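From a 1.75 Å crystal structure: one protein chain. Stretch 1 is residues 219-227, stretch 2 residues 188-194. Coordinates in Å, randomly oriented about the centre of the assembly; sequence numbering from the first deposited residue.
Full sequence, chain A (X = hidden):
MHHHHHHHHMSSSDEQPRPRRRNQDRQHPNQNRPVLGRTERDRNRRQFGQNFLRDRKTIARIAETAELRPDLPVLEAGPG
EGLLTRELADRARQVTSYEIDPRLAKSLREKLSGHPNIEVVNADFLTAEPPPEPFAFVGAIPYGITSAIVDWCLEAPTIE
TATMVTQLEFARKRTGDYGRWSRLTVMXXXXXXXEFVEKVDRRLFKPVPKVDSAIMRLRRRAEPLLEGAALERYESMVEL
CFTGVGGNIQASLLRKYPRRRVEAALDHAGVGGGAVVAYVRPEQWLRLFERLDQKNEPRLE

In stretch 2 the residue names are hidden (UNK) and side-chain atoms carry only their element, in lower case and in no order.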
# COMPACT_ATOMS: atom_id res chain seq x y z
N ARG A 219 1.58 -6.07 -1.00
CA ARG A 219 1.40 -7.51 -0.91
C ARG A 219 1.62 -7.91 0.54
O ARG A 219 2.69 -7.65 1.10
CB ARG A 219 2.37 -8.28 -1.82
CG ARG A 219 2.43 -7.76 -3.25
CD ARG A 219 3.35 -8.61 -4.14
NE ARG A 219 2.74 -9.91 -4.40
CZ ARG A 219 3.00 -11.02 -3.72
NH1 ARG A 219 3.87 -11.02 -2.73
NH2 ARG A 219 2.37 -12.15 -4.05
N ARG A 220 0.61 -8.54 1.15
CA ARG A 220 0.78 -9.09 2.49
C ARG A 220 1.62 -10.36 2.40
O ARG A 220 1.25 -11.30 1.69
CB ARG A 220 -0.57 -9.38 3.12
CG ARG A 220 -0.48 -9.66 4.62
CD ARG A 220 -1.84 -9.86 5.24
NE ARG A 220 -2.41 -11.15 4.85
CZ ARG A 220 -2.05 -12.32 5.38
NH1 ARG A 220 -1.11 -12.37 6.32
NH2 ARG A 220 -2.63 -13.43 4.97
N ARG A 221 2.75 -10.37 3.10
CA ARG A 221 3.67 -11.50 3.01
C ARG A 221 3.03 -12.76 3.57
O ARG A 221 2.41 -12.74 4.64
CB ARG A 221 4.96 -11.21 3.78
CG ARG A 221 5.69 -9.95 3.35
CD ARG A 221 6.95 -9.73 4.20
NE ARG A 221 7.59 -8.45 3.91
CZ ARG A 221 8.47 -8.24 2.93
NH1 ARG A 221 8.82 -9.23 2.12
NH2 ARG A 221 8.99 -7.03 2.76
N ALA A 222 3.19 -13.87 2.85
CA ALA A 222 2.68 -15.15 3.33
C ALA A 222 3.31 -15.51 4.67
O ALA A 222 2.61 -15.98 5.58
CB ALA A 222 2.94 -16.25 2.30
N GLU A 223 4.61 -15.30 4.82
CA GLU A 223 5.28 -15.46 6.11
C GLU A 223 5.82 -14.11 6.56
O GLU A 223 6.65 -13.51 5.86
CB GLU A 223 6.41 -16.50 6.04
CG GLU A 223 7.59 -16.16 5.13
CD GLU A 223 8.81 -17.05 5.37
OE1 GLU A 223 8.68 -18.29 5.25
OE2 GLU A 223 9.88 -16.50 5.71
N PRO A 224 5.37 -13.56 7.69
CA PRO A 224 5.94 -12.30 8.17
C PRO A 224 7.42 -12.44 8.49
O PRO A 224 7.87 -13.49 8.94
CB PRO A 224 5.12 -12.00 9.43
CG PRO A 224 3.84 -12.72 9.23
CD PRO A 224 4.21 -13.97 8.50
N LEU A 225 8.17 -11.35 8.26
CA LEU A 225 9.60 -11.37 8.53
C LEU A 225 9.91 -11.31 10.02
O LEU A 225 11.01 -11.69 10.44
CB LEU A 225 10.29 -10.20 7.83
CG LEU A 225 10.04 -10.00 6.33
CD1 LEU A 225 10.97 -8.93 5.79
CD2 LEU A 225 10.21 -11.30 5.57
N LEU A 226 8.97 -10.82 10.83
CA LEU A 226 9.06 -10.84 12.28
C LEU A 226 7.66 -11.05 12.83
O LEU A 226 6.67 -10.71 12.19
CB LEU A 226 9.65 -9.55 12.85
CG LEU A 226 11.05 -9.14 12.40
CD1 LEU A 226 11.32 -7.69 12.79
CD2 LEU A 226 12.09 -10.06 13.00
N GLU A 227 7.59 -11.60 14.04
CA GLU A 227 6.31 -11.87 14.68
C GLU A 227 6.43 -11.65 16.18
O GLU A 227 7.53 -11.60 16.75
CB GLU A 227 5.84 -13.30 14.41
CG GLU A 227 6.77 -14.37 14.98
CD GLU A 227 6.24 -15.78 14.78
OE1 GLU A 227 5.05 -15.93 14.41
OE2 GLU A 227 7.01 -16.74 15.00
N UNK A 188 5.76 -1.31 8.60
CA UNK A 188 4.97 -2.44 8.13
C UNK A 188 5.75 -3.38 7.21
O UNK A 188 5.21 -4.42 6.83
o UNK A 188 4.09 -1.18 6.25
c UNK A 188 2.85 -1.10 8.32
c UNK A 188 3.71 -1.95 7.40
N UNK A 189 6.98 -3.04 6.86
CA UNK A 189 7.77 -3.87 5.96
C UNK A 189 7.87 -5.32 6.40
O UNK A 189 7.91 -6.20 5.53
n UNK A 189 11.44 -5.01 3.49
c UNK A 189 9.84 -3.45 3.31
c UNK A 189 10.95 -4.76 4.75
c UNK A 189 10.13 -3.21 0.56
c UNK A 189 9.18 -2.44 1.24
c UNK A 189 10.78 -4.22 2.59
c UNK A 189 10.93 -4.10 1.21
c UNK A 189 9.03 -2.55 2.62
c UNK A 189 9.18 -3.26 5.82
c UNK A 189 9.97 -3.81 4.69
N UNK A 190 7.95 -5.65 7.70
CA UNK A 190 7.97 -7.07 8.08
C UNK A 190 6.69 -7.80 7.72
O UNK A 190 6.71 -9.03 7.64
c UNK A 190 8.23 -4.78 8.85
c UNK A 190 8.19 -7.02 9.59
c UNK A 190 8.85 -5.72 9.84
N UNK A 191 5.58 -7.09 7.49
CA UNK A 191 4.31 -7.71 7.14
C UNK A 191 3.91 -7.50 5.69
O UNK A 191 3.22 -8.36 5.13
c UNK A 191 2.06 -6.77 10.24
c UNK A 191 3.18 -7.16 8.02
c UNK A 191 3.56 -8.75 9.91
c UNK A 191 3.31 -7.31 9.54
N UNK A 192 4.34 -6.41 5.06
CA UNK A 192 3.91 -6.03 3.72
C UNK A 192 5.08 -5.65 2.83
O UNK A 192 6.00 -4.95 3.26
c UNK A 192 1.15 -5.28 5.44
c UNK A 192 1.55 -5.20 4.11
c UNK A 192 -0.67 -5.79 3.43
c UNK A 192 0.63 -5.46 3.11
c UNK A 192 -1.05 -5.87 4.75
c UNK A 192 -0.15 -5.62 5.75
c UNK A 192 2.95 -4.84 3.76
N UNK A 193 5.03 -6.11 1.58
CA UNK A 193 5.85 -5.55 0.52
C UNK A 193 5.13 -4.34 -0.07
O UNK A 193 3.90 -4.34 -0.21
o UNK A 193 7.36 -10.07 -0.86
c UNK A 193 6.69 -7.92 -0.05
o UNK A 193 6.18 -8.82 -2.21
c UNK A 193 6.12 -6.60 -0.57
c UNK A 193 6.74 -9.01 -1.12
N UNK A 194 5.89 -3.29 -0.38
CA UNK A 194 5.37 -2.08 -1.02
C UNK A 194 6.10 -1.94 -2.35
O UNK A 194 7.33 -1.85 -2.37
c UNK A 194 3.67 -0.26 3.02
c UNK A 194 5.60 -0.83 -0.16
c UNK A 194 2.39 1.89 1.88
c UNK A 194 2.74 0.44 3.78
c UNK A 194 5.21 -1.68 2.24
c UNK A 194 3.97 0.10 1.69
c UNK A 194 4.95 -0.83 1.21
c UNK A 194 3.31 1.20 1.12
c UNK A 194 2.11 1.51 3.20
n UNK A 194 4.43 -1.35 3.34
O HOH W 1 2.68 -10.72 6.50
O HOH W 2 8.00 -11.93 1.93

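Position 188 carries three side-chain atoms, one carbon bearing an oxygen and a second carbon, and it makes no contact with stretch 1. This beta-branched hydroxyl is Thr188. Its backbone O accepts hydrogen bonds from the N atoms of positions 191 and 192, which tightens the turn ahead of the strand.

Position 189 has ten side-chain atoms, a carbon followed by fused five- and six-membered rings containing eight carbons and one nitrogen. Arg221 lies over a face of this ring system, with its CZ 4.6 Å from the centroid of the five-membered ring, in a cation-pi arrangement; the residue is Trp189. Trp189 NE1 and Arg221 NH2 are 3.3 Å apart, but both are donors, so no hydrogen bond joins them. The guanidinium instead bonds to the backbone: Arg221 NE donates to Trp189 O at 2.8 Å, and Arg221 NH2 adds a weak bond to Trp189 O at 3.1 Å.

At position 190, three carbons close a ring onto the backbone N, and the ring packs against Leu225 and Leu226: Pro190. Its carbonyl O receives the amide of Leu225 (N to O, 2.8 Å), while its CB lies 4.2 Å from Leu225 CB and its CG 4.3 Å from Leu226 CD1.

Position 191 shows four carbons forked at the second, and one tip of the fork reaches Pro224 CB, hence Leu191. Although its CA-to-CB bond points away, the end of the side chain returns, placing CD2 3.6 Å from Pro224 CB. Leu191 O accepts from Arg221 N at 2.9 Å, and a water bridges Leu191 O and Arg221 O.

Position 192 has one carbon and a six-carbon ring without a heteroatom, and Arg220 CG packs over the ring face, 4.2 Å from its centroid, a CH-pi contact made by the aliphatic part of the arginine; it is Phe192.

Position 193 bears three carbons, the last carrying two oxygens, which face Arg219 and Arg221. The carboxylate after two further carbons marks Glu193. Its OE1 forms a salt bridge with Arg219 NH1 at 3.2 Å, near the guanidinium plane. The OE2 to Arg221 NH1 pair, at 3.4 Å, is a salt bridge of charges only, the oxygen lying well out of plane.

Position 194 has a carbon and fused rings with eight carbons and one nitrogen; its CA-to-CB bond points away from stretch 1, and the residue makes no contact there. It is Trp194, and its NE1 donates to Thr188 OG1 at 2.9 Å.

The contact begins as a short antiparallel pairing: Glu193 N to Arg219 O (2.8 Å) and Arg219 N to Glu193 O (3.0 Å). Beyond the strands, backbone carbonyls of Trp189, Pro190 and Leu191 continue the attachment, while Arg221 links the indole to the carboxylate.

Stretch 2, residues 188-194: TWPLFEW
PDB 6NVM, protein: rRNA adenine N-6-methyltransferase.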